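Local coordinates for protein aminotransferase TlmJ (Streptoalloteichus hindustanus, PDB 5UID) that probably catalyses pyridoxal-phosphate-dependent transamination in the biosynthesis of a natural product, at residues P154-S159 with G176-W181; Q54-S59 with L197-P202; S281-L286 with E375-L380; V305-S310 with E354-P359; P101-V106 with G340-L345. One frame throughout, in Å; residues are numbered along the deposited sequence.

Interaction 1: residues P154-S159 with G176-W181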
# COMPACT_ATOMS: atom_id res chain seq x y z
N PRO A 154 14.01 -3.41 -22.12
CA PRO A 154 12.67 -3.72 -21.60
C PRO A 154 11.77 -2.49 -21.60
O PRO A 154 12.20 -1.38 -21.28
CB PRO A 154 12.96 -4.21 -20.18
CG PRO A 154 14.39 -4.64 -20.19
CD PRO A 154 15.07 -3.71 -21.15
N LEU A 155 10.51 -2.70 -21.97
CA LEU A 155 9.52 -1.64 -22.03
C LEU A 155 8.49 -1.84 -20.93
O LEU A 155 7.87 -2.91 -20.85
CB LEU A 155 8.84 -1.60 -23.40
CG LEU A 155 7.70 -0.60 -23.53
CD1 LEU A 155 8.21 0.82 -23.32
CD2 LEU A 155 7.00 -0.74 -24.87
N VAL A 156 8.30 -0.83 -20.10
CA VAL A 156 7.31 -0.84 -19.03
C VAL A 156 6.19 0.13 -19.41
O VAL A 156 6.46 1.29 -19.75
CB VAL A 156 7.92 -0.46 -17.68
CG1 VAL A 156 6.86 -0.48 -16.59
CG2 VAL A 156 9.07 -1.40 -17.33
N GLU A 157 4.96 -0.35 -19.37
CA GLU A 157 3.79 0.44 -19.72
C GLU A 157 3.06 0.86 -18.45
O GLU A 157 2.45 0.03 -17.78
CB GLU A 157 2.85 -0.33 -20.64
CG GLU A 157 3.28 -0.37 -22.09
CD GLU A 157 2.30 -1.15 -22.94
OE1 GLU A 157 2.56 -2.34 -23.22
OE2 GLU A 157 1.25 -0.58 -23.30
N ASP A 158 3.12 2.15 -18.13
CA ASP A 158 2.25 2.72 -17.10
C ASP A 158 0.89 2.91 -17.76
O ASP A 158 0.62 3.91 -18.41
CB ASP A 158 2.82 4.03 -16.56
CG ASP A 158 2.00 4.59 -15.40
OD1 ASP A 158 0.89 4.07 -15.14
OD2 ASP A 158 2.46 5.56 -14.75
N SER A 159 0.02 1.91 -17.59
CA SER A 159 -1.29 1.88 -18.22
C SER A 159 -2.39 2.46 -17.34
O SER A 159 -3.57 2.12 -17.53
CB SER A 159 -1.64 0.45 -18.63
OG SER A 159 -0.55 -0.15 -19.31
N GLY A 176 4.44 -4.23 -24.24
CA GLY A 176 5.79 -4.21 -23.72
C GLY A 176 6.09 -5.44 -22.89
O GLY A 176 5.43 -6.47 -23.00
N ASP A 177 7.10 -5.32 -22.04
CA ASP A 177 7.50 -6.41 -21.17
C ASP A 177 6.72 -6.42 -19.86
O ASP A 177 6.40 -7.49 -19.33
CB ASP A 177 9.00 -6.34 -20.90
CG ASP A 177 9.83 -6.53 -22.15
OD1 ASP A 177 9.97 -7.69 -22.60
OD2 ASP A 177 10.31 -5.52 -22.71
N VAL A 178 6.41 -5.24 -19.32
CA VAL A 178 5.67 -5.12 -18.07
C VAL A 178 4.58 -4.07 -18.25
O VAL A 178 4.79 -3.03 -18.88
CB VAL A 178 6.59 -4.74 -16.89
CG1 VAL A 178 5.80 -4.68 -15.59
CG2 VAL A 178 7.76 -5.72 -16.77
N GLY A 179 3.40 -4.36 -17.70
CA GLY A 179 2.31 -3.39 -17.64
C GLY A 179 1.88 -3.18 -16.20
O GLY A 179 1.87 -4.12 -15.41
N VAL A 180 1.55 -1.93 -15.87
CA VAL A 180 1.09 -1.56 -14.54
C VAL A 180 -0.19 -0.75 -14.67
O VAL A 180 -0.30 0.12 -15.54
CB VAL A 180 2.16 -0.76 -13.76
CG1 VAL A 180 1.89 -0.83 -12.27
CG2 VAL A 180 3.57 -1.25 -14.09
N TRP A 181 -1.16 -1.04 -13.80
CA TRP A 181 -2.44 -0.34 -13.78
C TRP A 181 -2.68 0.25 -12.40
O TRP A 181 -2.15 -0.22 -11.39
CB TRP A 181 -3.60 -1.27 -14.15
CG TRP A 181 -3.62 -1.67 -15.59
CD1 TRP A 181 -4.42 -1.16 -16.57
CD2 TRP A 181 -2.81 -2.67 -16.21
NE1 TRP A 181 -4.16 -1.78 -17.77
CE2 TRP A 181 -3.17 -2.71 -17.58
CE3 TRP A 181 -1.81 -3.53 -15.75
CZ2 TRP A 181 -2.57 -3.58 -18.48
CZ3 TRP A 181 -1.21 -4.39 -16.65
CH2 TRP A 181 -1.59 -4.41 -18.00
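Leu155 O takes two backbone donors from the chain beside it, Asp177 N at 2.8 Å from Leu155 O and Val178 N at 3.1 Å, both in the plane of the carbonyl. The amide of the same residue is served by a carboxylate instead. Leu155 N gives to Asp177 OD2 at 2.9 Å, on the anti lone pair of that oxygen; Asp177 CG stands anti to its own carbonyl carbon (chi1 -64°), which puts it beside the backbone N of Asp177. Beyond this point the backbone ladder is regular: Glu157 N gives to Val178 O, Val180 N to Glu157 O, and Ser159 N to Val180 O at 2.7 Å. The buried Glu157 carboxylate is well supplied with donors. Its chain runs extended beyond CG, and OE1 accepts from Gly176 N at 2.9 Å, on the anti side and 24° out of the carboxylate plane, while OE2 is taken by Gly173 N and His133 NE2. Val156 and Val178 lie side by side on the face that also carries Asp158 and Val180, the face covered by helix 61-72. At the far end Ser159 CB sits over the Trp181 indole in a CH-pi contact, 3.7 Å from CB to the centroid of the five-membered ring. These are neighbouring parallel strands, 155-158 and 178-182, in the central mixed sheet of the large domain typical of fold type I pyridoxal-phosphate enzymes.

Interaction 2: residues Q54-S59 with L197-P202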
# COMPACT_ATOMS: atom_id res chain seq x y z
N GLN A 54 0.33 -14.55 -15.70
CA GLN A 54 1.14 -13.38 -15.99
C GLN A 54 0.79 -12.17 -15.14
O GLN A 54 1.53 -11.18 -15.15
CB GLN A 54 0.99 -12.99 -17.46
CG GLN A 54 1.35 -14.08 -18.45
CD GLN A 54 1.17 -13.64 -19.88
OE1 GLN A 54 0.14 -13.92 -20.50
NE2 GLN A 54 2.16 -12.94 -20.42
N VAL A 55 -0.31 -12.23 -14.39
CA VAL A 55 -0.89 -11.06 -13.75
C VAL A 55 -0.73 -11.18 -12.24
O VAL A 55 -0.94 -12.26 -11.67
CB VAL A 55 -2.37 -10.91 -14.16
CG1 VAL A 55 -2.90 -9.59 -13.72
CG2 VAL A 55 -2.50 -11.04 -15.66
N VAL A 56 -0.33 -10.08 -11.60
CA VAL A 56 -0.06 -10.06 -10.16
C VAL A 56 -0.71 -8.81 -9.57
O VAL A 56 -0.40 -7.69 -9.97
CB VAL A 56 1.44 -10.07 -9.86
CG1 VAL A 56 1.67 -10.06 -8.35
CG2 VAL A 56 2.13 -11.27 -10.51
N SER A 57 -1.60 -9.02 -8.60
CA SER A 57 -2.23 -7.91 -7.90
C SER A 57 -1.24 -7.27 -6.92
O SER A 57 -0.47 -7.97 -6.26
CB SER A 57 -3.47 -8.40 -7.14
OG SER A 57 -4.07 -7.35 -6.41
N VAL A 58 -1.27 -5.94 -6.85
CA VAL A 58 -0.41 -5.18 -5.95
C VAL A 58 -1.22 -4.08 -5.28
O VAL A 58 -2.40 -3.86 -5.60
CB VAL A 58 0.82 -4.58 -6.66
CG1 VAL A 58 1.80 -5.68 -7.05
CG2 VAL A 58 0.40 -3.77 -7.88
N SER A 59 -0.58 -3.37 -4.35
CA SER A 59 -1.29 -2.41 -3.52
C SER A 59 -1.69 -1.17 -4.31
O SER A 59 -2.74 -0.58 -4.06
CB SER A 59 -0.43 -2.02 -2.32
OG SER A 59 0.81 -1.48 -2.75
N LEU A 197 -0.11 -5.79 -11.96
CA LEU A 197 1.06 -5.99 -12.79
C LEU A 197 0.78 -7.06 -13.83
O LEU A 197 0.07 -8.03 -13.55
CB LEU A 197 2.27 -6.39 -11.95
CG LEU A 197 2.95 -5.29 -11.14
CD1 LEU A 197 3.93 -5.90 -10.15
CD2 LEU A 197 3.66 -4.33 -12.08
N CYS A 198 1.32 -6.88 -15.03
CA CYS A 198 1.25 -7.89 -16.08
C CYS A 198 2.64 -8.06 -16.68
O CYS A 198 3.25 -7.08 -17.13
CB CYS A 198 0.25 -7.51 -17.17
SG CYS A 198 0.08 -8.76 -18.47
N PHE A 199 3.13 -9.29 -16.68
CA PHE A 199 4.47 -9.61 -17.17
C PHE A 199 4.37 -10.48 -18.41
O PHE A 199 3.58 -11.43 -18.46
CB PHE A 199 5.29 -10.32 -16.10
CG PHE A 199 5.55 -9.49 -14.88
CD1 PHE A 199 4.66 -9.48 -13.82
CD2 PHE A 199 6.70 -8.71 -14.79
CE1 PHE A 199 4.89 -8.72 -12.70
CE2 PHE A 199 6.94 -7.94 -13.67
CZ PHE A 199 6.04 -7.94 -12.62
N ARG A 200 5.18 -10.15 -19.42
CA ARG A 200 5.30 -11.03 -20.57
C ARG A 200 5.97 -12.34 -20.18
O ARG A 200 5.61 -13.41 -20.69
CB ARG A 200 6.08 -10.33 -21.68
CG ARG A 200 5.63 -10.70 -23.09
CD ARG A 200 5.33 -9.44 -23.88
NE ARG A 200 6.14 -9.33 -25.09
CZ ARG A 200 5.65 -9.10 -26.30
NH1 ARG A 200 4.34 -8.96 -26.47
NH2 ARG A 200 6.46 -9.02 -27.35
N ASP A 201 6.92 -12.28 -19.25
CA ASP A 201 7.63 -13.46 -18.78
C ASP A 201 6.92 -14.02 -17.55
O ASP A 201 6.85 -13.32 -16.53
CB ASP A 201 9.07 -13.12 -18.44
CG ASP A 201 9.86 -14.32 -17.95
OD1 ASP A 201 9.40 -15.47 -18.13
OD2 ASP A 201 10.96 -14.11 -17.39
N PRO A 202 6.39 -15.24 -17.60
CA PRO A 202 5.73 -15.79 -16.40
C PRO A 202 6.67 -16.00 -15.23
O PRO A 202 6.25 -15.87 -14.08
CB PRO A 202 5.14 -17.12 -16.91
CG PRO A 202 5.98 -17.48 -18.09
CD PRO A 202 6.34 -16.17 -18.74
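An antiparallel pairing on an outer strand of the large mixed sheet joins Val55 and Val56 to Cys198 and Leu197, with strand 55-58 outermost within the chain. Val56 and Leu197 form the hydrogen-bonded pair: Val56 N lies 2.9 Å from Leu197 O, and Leu197 N returns a bond to Val56 O. Val55 and Cys198 form the non-hydrogen-bonded pair, with Val55 CG1 3.4 Å from Leu197 O. Where the strand begins, Gln54 holds Phe199 by both its backbone N and its backbone O. Phe199 N gives to Gln54 O at 2.9 Å, and Gln54 NE2 gives to Phe199 O, also 2.9 Å away, through a bent bond (139° at the hydrogen). The side chain, extended beyond CG, passes close to that same carbonyl oxygen, with Gln54 CB 3.2 Å from Phe199 O; OE1 is taken by Gly51 N. An alanine at Gln54 would probably leave Phe199 O without its side-chain donor and Gly51 N without its acceptor. Farther along, Val58 CG1 meets Leu197 CD1 at 3.8 Å, the two side chains crossing at about a right angle. The glutamine amide thus continues the polar ladder past the last strand pair, while valine and leucine branches make the apolar packing.

Interaction 3: residues S281-L286 with E375-L380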
# COMPACT_ATOMS: atom_id res chain seq x y z
N SER A 281 -15.63 22.26 -31.25
CA SER A 281 -14.76 22.08 -32.41
C SER A 281 -14.54 23.39 -33.16
O SER A 281 -13.40 23.78 -33.42
CB SER A 281 -15.35 21.02 -33.34
OG SER A 281 -15.28 19.73 -32.76
N THR A 282 -15.63 24.08 -33.51
CA THR A 282 -15.54 25.31 -34.29
C THR A 282 -15.25 26.54 -33.43
O THR A 282 -15.58 27.66 -33.85
CB THR A 282 -16.83 25.52 -35.08
N VAL A 283 -14.65 26.37 -32.26
CA VAL A 283 -14.34 27.48 -31.37
C VAL A 283 -12.92 27.95 -31.64
O VAL A 283 -11.96 27.21 -31.41
CB VAL A 283 -14.52 27.07 -29.89
CG1 VAL A 283 -14.03 28.18 -28.98
CG2 VAL A 283 -15.98 26.76 -29.61
N ASP A 284 -12.79 29.18 -32.12
CA ASP A 284 -11.47 29.74 -32.41
C ASP A 284 -10.70 29.97 -31.11
O ASP A 284 -11.27 30.39 -30.10
CB ASP A 284 -11.61 31.04 -33.18
CG ASP A 284 -10.26 31.68 -33.48
OD1 ASP A 284 -9.54 31.17 -34.37
OD2 ASP A 284 -9.92 32.68 -32.83
N GLY A 285 -9.40 29.70 -31.15
CA GLY A 285 -8.56 29.80 -29.98
C GLY A 285 -8.53 28.56 -29.12
O GLY A 285 -7.89 28.58 -28.06
N LEU A 286 -9.19 27.49 -29.53
CA LEU A 286 -9.25 26.25 -28.77
C LEU A 286 -9.02 25.08 -29.71
O LEU A 286 -9.48 25.09 -30.85
CB LEU A 286 -10.59 26.09 -28.06
CG LEU A 286 -10.68 25.00 -26.99
CD1 LEU A 286 -9.78 25.35 -25.83
CD2 LEU A 286 -12.12 24.83 -26.52
N GLU A 375 -19.41 27.19 -20.21
CA GLU A 375 -18.40 28.00 -19.54
C GLU A 375 -17.12 28.09 -20.36
O GLU A 375 -16.46 29.13 -20.36
CB GLU A 375 -18.11 27.44 -18.15
CG GLU A 375 -19.25 27.60 -17.17
CD GLU A 375 -19.56 29.06 -16.87
OE1 GLU A 375 -18.65 29.90 -17.03
OE2 GLU A 375 -20.70 29.36 -16.48
N VAL A 376 -16.75 27.01 -21.06
CA VAL A 376 -15.56 27.05 -21.90
C VAL A 376 -15.75 28.03 -23.05
O VAL A 376 -14.87 28.86 -23.33
CB VAL A 376 -15.20 25.63 -22.40
CG1 VAL A 376 -14.16 25.71 -23.51
CG2 VAL A 376 -14.67 24.78 -21.26
N ARG A 377 -16.89 27.95 -23.73
CA ARG A 377 -17.15 28.86 -24.84
C ARG A 377 -17.23 30.31 -24.37
O ARG A 377 -16.69 31.21 -25.02
CB ARG A 377 -18.44 28.47 -25.56
CG ARG A 377 -18.38 27.11 -26.27
CD ARG A 377 -19.67 26.82 -27.02
NE ARG A 377 -19.92 27.81 -28.06
CZ ARG A 377 -19.69 27.60 -29.36
NH1 ARG A 377 -19.94 28.56 -30.24
NH2 ARG A 377 -19.22 26.43 -29.77
N ALA A 378 -17.89 30.55 -23.23
CA ALA A 378 -17.99 31.91 -22.71
C ALA A 378 -16.64 32.41 -22.21
O ALA A 378 -16.29 33.57 -22.42
CB ALA A 378 -19.03 31.97 -21.59
N GLY A 379 -15.87 31.54 -21.56
CA GLY A 379 -14.57 31.95 -21.05
C GLY A 379 -13.61 32.35 -22.16
O GLY A 379 -12.92 33.37 -22.06
N LEU A 380 -13.56 31.55 -23.23
CA LEU A 380 -12.66 31.88 -24.33
C LEU A 380 -13.12 33.13 -25.08
O LEU A 380 -12.29 33.88 -25.58
CB LEU A 380 -12.55 30.70 -25.28
CG LEU A 380 -11.24 30.65 -26.07
CD1 LEU A 380 -10.05 30.61 -25.12
CD2 LEU A 380 -11.22 29.45 -26.99
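Leu380 pushes one methyl, CD2, into the bend of the chain at Val283-Leu286 and meets four residues with it. Leu380 CD2 is 3.2 Å from Asp284 O and 3.5 Å from Gly285 C, a snug fit against the peptide groups themselves. The same methyl lies 3.6 Å from Leu286 CB and 3.7 Å from Val283 CG1, the Val283 and Leu380 side chains crossing obliquely. With alanine in place of Leu380, this methyl contact would be lost, which would probably open a gap beneath the turn and leave Val283 CG1 without its apolar partner on the helix. The second valine branch serves another residue: Val283 CG2 sits over one face of the Arg377 guanidinium, 3.3 Å from Arg377 NH2. Further along, Leu286 CD2 touches Val376 CG1 at 3.7 Å, these side chains at about a right angle. The loop is a type II beta turn from Val283 to Leu286, closed by a weak bond from Leu286 N to Val283 O, and Gly285 occupies the place in it where phi is positive (86°). It packs on helix 366-383 in the C-terminal part of the fold, the small domain of this aminotransferase family. Outside the turn, Arg377 is bent at chi3 (62°), which places NE, and its NH2 is held by Gly279 O at the end of helix 249-280. Leu280 of that helix touches Leu286, Val376 and Arg377.

Interaction 4: residues V305-S310 with E354-P359. With SO4 (sulfate ion), chain F.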
# COMPACT_ATOMS: atom_id res chain seq x y z
N VAL A 305 -7.87 20.15 -23.71
CA VAL A 305 -8.00 21.17 -24.73
C VAL A 305 -6.76 22.05 -24.68
O VAL A 305 -6.14 22.22 -23.62
CB VAL A 305 -9.28 22.02 -24.55
CG1 VAL A 305 -10.52 21.18 -24.83
CG2 VAL A 305 -9.34 22.59 -23.14
N ARG A 306 -6.39 22.60 -25.83
CA ARG A 306 -5.20 23.42 -25.97
C ARG A 306 -5.58 24.84 -26.34
O ARG A 306 -6.48 25.07 -27.15
CB ARG A 306 -4.26 22.83 -27.02
CG ARG A 306 -3.56 21.55 -26.60
CD ARG A 306 -2.99 20.83 -27.80
NE ARG A 306 -4.04 20.16 -28.57
CZ ARG A 306 -4.00 19.96 -29.88
NH1 ARG A 306 -2.97 20.40 -30.59
NH2 ARG A 306 -5.01 19.34 -30.49
N MSE A 307 -4.87 25.80 -25.75
CA MSE A 307 -5.11 27.21 -26.01
C MSE A 307 -3.83 28.01 -25.81
O MSE A 307 -2.80 27.44 -25.43
CB MSE A 307 -6.23 27.74 -25.10
CG MSE A 307 -5.90 27.70 -23.62
SE MSE A 307 -7.49 27.73 -22.49
CE MSE A 307 -7.95 25.85 -22.55
N ASP A 308 -3.87 29.31 -26.09
CA ASP A 308 -2.68 30.13 -25.93
C ASP A 308 -2.28 30.20 -24.46
O ASP A 308 -3.13 30.29 -23.57
CB ASP A 308 -2.92 31.54 -26.47
CG ASP A 308 -1.65 32.37 -26.53
OD1 ASP A 308 -0.81 32.11 -27.42
OD2 ASP A 308 -1.49 33.28 -25.69
N ALA A 309 -0.97 30.15 -24.21
CA ALA A 309 -0.47 30.09 -22.84
C ALA A 309 -0.86 31.31 -22.02
O ALA A 309 -0.99 31.22 -20.80
CB ALA A 309 1.05 29.92 -22.84
N SER A 310 -1.06 32.46 -22.68
CA SER A 310 -1.43 33.67 -21.96
C SER A 310 -2.85 33.62 -21.40
O SER A 310 -3.19 34.47 -20.57
CB SER A 310 -1.28 34.89 -22.86
OG SER A 310 -2.11 34.80 -24.00
N GLU A 354 0.08 25.20 -22.37
CA GLU A 354 -1.05 25.40 -23.27
C GLU A 354 -2.20 24.43 -23.05
O GLU A 354 -3.27 24.62 -23.65
CB GLU A 354 -0.59 25.29 -24.73
CG GLU A 354 0.41 26.36 -25.14
CD GLU A 354 0.82 26.25 -26.59
OE1 GLU A 354 0.45 25.25 -27.25
OE2 GLU A 354 1.52 27.16 -27.09
N THR A 355 -2.03 23.40 -22.23
CA THR A 355 -3.02 22.34 -22.09
C THR A 355 -3.83 22.52 -20.82
O THR A 355 -3.29 22.91 -19.77
CB THR A 355 -2.35 20.97 -22.10
OG1 THR A 355 -1.39 20.91 -23.16
CG2 THR A 355 -3.38 19.87 -22.30
N LEU A 356 -5.12 22.25 -20.91
CA LEU A 356 -6.02 22.25 -19.76
C LEU A 356 -6.94 21.05 -19.89
O LEU A 356 -7.49 20.79 -20.96
CB LEU A 356 -6.84 23.54 -19.69
CG LEU A 356 -7.62 23.77 -18.39
CD1 LEU A 356 -6.67 23.98 -17.23
CD2 LEU A 356 -8.59 24.94 -18.53
N CYS A 357 -7.10 20.31 -18.79
CA CYS A 357 -7.93 19.11 -18.77
C CYS A 357 -9.30 19.43 -18.19
O CYS A 357 -9.40 19.98 -17.09
CB CYS A 357 -7.25 18.01 -17.95
SG CYS A 357 -5.61 17.56 -18.55
N LEU A 358 -10.35 19.09 -18.94
CA LEU A 358 -11.73 19.36 -18.57
C LEU A 358 -12.34 18.15 -17.87
O LEU A 358 -11.88 17.02 -18.05
CB LEU A 358 -12.55 19.70 -19.82
CG LEU A 358 -12.04 20.83 -20.71
CD1 LEU A 358 -13.03 21.10 -21.83
CD2 LEU A 358 -11.77 22.10 -19.90
N PRO A 359 -13.37 18.36 -17.06
CA PRO A 359 -14.02 17.24 -16.37
C PRO A 359 -14.45 16.14 -17.34
O PRO A 359 -15.11 16.40 -18.35
CB PRO A 359 -15.23 17.89 -15.70
CG PRO A 359 -14.81 19.30 -15.48
CD PRO A 359 -13.95 19.66 -16.66
S SO4 F . -3.88 19.29 -34.02
O1 SO4 F . -4.16 19.53 -35.44
O2 SO4 F . -2.59 18.61 -33.89
O3 SO4 F . -3.85 20.56 -33.31
O4 SO4 F . -4.93 18.44 -33.46
O HOH W 1 0.87 29.81 -26.57
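Val305 and Leu358 cross at about a right angle, with Val305 CG1 3.9 Å from Leu358 CD1. The other branch, Val305 CG2, occupies the crowded position between backbone N and carbonyl carbon and lies 3.4 Å from Leu356 O. Met307, a selenomethionine here, starts out away from the partner strand; the bend at chi3 (83°) brings CE back, to 3.8 Å from Leu356 CB. Arg306 and Thr355 instead lie side by side on the opposite face, pointing the same way. Beyond this the arginine leads off, and its guanidinium meets a sulfate ion, probably from the crystallisation liquor, edge-on: NH1 of Arg306 gives to sulfate O3 at 2.9 Å and NH2 of Arg306 to sulfate O4 at 3.1 Å. Arg306 NH2 also gives to Cys288 O. Glu354 runs extended beyond CG, its CB 3.2 Å from Met307 O. One water ties the corner together, giving to Asp308 OD1 and to Glu354 OE2, 2.8 Å from the latter, and accepting from Ala309 N; the other glutamate oxygen is in a salt bridge with Arg350. Asp308 is the N-cap of helix 309-321, with OD2 taking Ser310 N from above the carboxylate plane. Between the strands, Val305 and Leu356 exchange two backbone bonds, and Met307 N gives to Glu354 O. The arrangement is a two-stranded antiparallel ribbon, 303-306 with 355-358, packed against helices 309-321 and 366-383, as in the small domain of this aminotransferase family.

Interaction 5: residues P101-V106 with G340-L345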
# COMPACT_ATOMS: atom_id res chain seq x y z
N PRO A 101 16.78 8.97 -14.18
CA PRO A 101 15.67 9.12 -15.12
C PRO A 101 16.05 10.07 -16.25
O PRO A 101 16.43 11.21 -16.00
CB PRO A 101 14.54 9.70 -14.26
CG PRO A 101 14.99 9.54 -12.83
CD PRO A 101 16.49 9.57 -12.87
N VAL A 102 15.96 9.58 -17.48
CA VAL A 102 16.33 10.35 -18.67
C VAL A 102 15.04 10.71 -19.40
O VAL A 102 14.41 9.85 -20.03
CB VAL A 102 17.29 9.58 -19.58
CG1 VAL A 102 17.60 10.40 -20.83
CG2 VAL A 102 18.57 9.25 -18.83
N PHE A 103 14.64 11.98 -19.31
CA PHE A 103 13.35 12.40 -19.84
C PHE A 103 13.43 12.67 -21.34
O PHE A 103 14.39 13.27 -21.83
CB PHE A 103 12.86 13.65 -19.10
CG PHE A 103 12.63 13.43 -17.63
CD1 PHE A 103 11.60 12.61 -17.20
CD2 PHE A 103 13.44 14.04 -16.69
CE1 PHE A 103 11.39 12.40 -15.85
CE2 PHE A 103 13.23 13.84 -15.34
CZ PHE A 103 12.20 13.02 -14.92
N CYS A 104 12.40 12.22 -22.06
CA CYS A 104 12.28 12.49 -23.48
C CYS A 104 11.08 13.39 -23.74
O CYS A 104 10.19 13.55 -22.89
CB CYS A 104 12.14 11.18 -24.28
SG CYS A 104 10.54 10.34 -24.13
N ASP A 105 11.06 13.98 -24.93
CA ASP A 105 10.03 14.95 -25.30
C ASP A 105 8.74 14.23 -25.68
O ASP A 105 8.66 13.00 -25.73
CB ASP A 105 10.53 15.83 -26.43
CG ASP A 105 10.02 17.25 -26.33
OD1 ASP A 105 9.05 17.47 -25.57
OD2 ASP A 105 10.57 18.14 -27.01
N VAL A 106 7.69 15.02 -25.94
CA VAL A 106 6.39 14.50 -26.33
C VAL A 106 5.83 15.34 -27.47
O VAL A 106 6.24 16.48 -27.70
CB VAL A 106 5.37 14.50 -25.16
CG1 VAL A 106 5.87 13.63 -24.01
CG2 VAL A 106 5.10 15.92 -24.68
N GLY A 340 18.08 15.81 -11.21
CA GLY A 340 19.33 16.17 -11.84
C GLY A 340 19.16 17.14 -13.00
O GLY A 340 18.06 17.57 -13.34
N HIS A 341 20.29 17.47 -13.61
CA HIS A 341 20.31 18.44 -14.70
C HIS A 341 19.69 17.83 -15.95
O HIS A 341 20.18 16.82 -16.47
CB HIS A 341 21.74 18.90 -14.98
N GLU A 342 18.61 18.44 -16.43
CA GLU A 342 17.98 18.05 -17.69
C GLU A 342 18.13 19.18 -18.70
O GLU A 342 18.45 20.32 -18.35
CB GLU A 342 16.50 17.72 -17.48
CG GLU A 342 16.22 16.71 -16.38
CD GLU A 342 16.62 15.29 -16.76
OE1 GLU A 342 16.76 15.01 -17.97
OE2 GLU A 342 16.79 14.46 -15.85
N GLY A 343 17.91 18.85 -19.96
CA GLY A 343 17.98 19.81 -21.04
C GLY A 343 16.64 20.42 -21.36
O GLY A 343 15.72 20.46 -20.53
N SER A 344 16.52 20.91 -22.59
CA SER A 344 15.27 21.48 -23.07
C SER A 344 14.45 20.41 -23.79
O SER A 344 15.00 19.60 -24.54
CB SER A 344 15.53 22.65 -24.01
OG SER A 344 14.31 23.21 -24.49
N LEU A 345 13.15 20.41 -23.53
CA LEU A 345 12.19 19.55 -24.23
C LEU A 345 11.04 20.45 -24.67
O LEU A 345 10.07 20.63 -23.93
CB LEU A 345 11.71 18.40 -23.35
CG LEU A 345 12.77 17.39 -22.88
CD1 LEU A 345 12.18 16.42 -21.87
CD2 LEU A 345 13.36 16.64 -24.06
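Leu345 loses the most surface to the contact, both methyls being set against the backbone where strand 100-104 ends. Leu345 CD1 lies 3.6 Å from Cys104 O and also reaches Phe103 CB at 4.0 Å, while CD2 comes within 3.6 Å of Asp105 N. CG stands anti to the carbonyl carbon (chi1 -63°), which sets it beside the backbone N. The Asp105 side chain slides past it in the opposite direction, with Asp105 CG 3.6 Å from Leu345 CB. That carboxylate has its polar partners at the start of the next helix: OD1 accepts from Ala348 N and OD2 from Gly347 N, and OD1 also takes Val106 N, the neighbouring amide of its own chain. Leu345 is the N-cap residue of helix 346-354, so Asp105 supplies from another part of the chain acceptors for the amides that open the helix, and the positive end of the helix dipole would probably favour its negative charge. The contact therefore joins strand 100-104, outermost in the large mixed sheet within this chain, to the loop and helix start of the C-terminal part of the fold. Toward the beginning of the strand, Phe103 and Glu342 meet at about a right angle. The glutamate, which is poorly ordered, brings its carboxylate to the rim of the ring, with Glu342 CD 3.4 Å from Phe103 CD2 and the two planes 67° apart. Leu333, Leu82 and Ala91 also touch the Phe103 side chain.

In the fold
Interactions 1 and 2 belong to the central mixed sheet, their centres about 10 Å apart; strands 178-182 and 195-199 are neighbours there, bonded through Gly179 N and Cys198 O. Interaction 5 lies at the other outermost strand of this sheet, 100-104, with its centre about 20 Å from that of interaction 1. Interactions 3 and 4 sit together in the C-terminal part, about 11 Å between centres, touching through Leu286 against Val305 and Met307. Along the chain interaction 2 encloses interaction 1 and interaction 3 encloses interaction 4, whereas interaction 5 crosses interactions 2, 3 and 4. Interaction 5 joins an outermost strand of the large sheet to the C-terminal part.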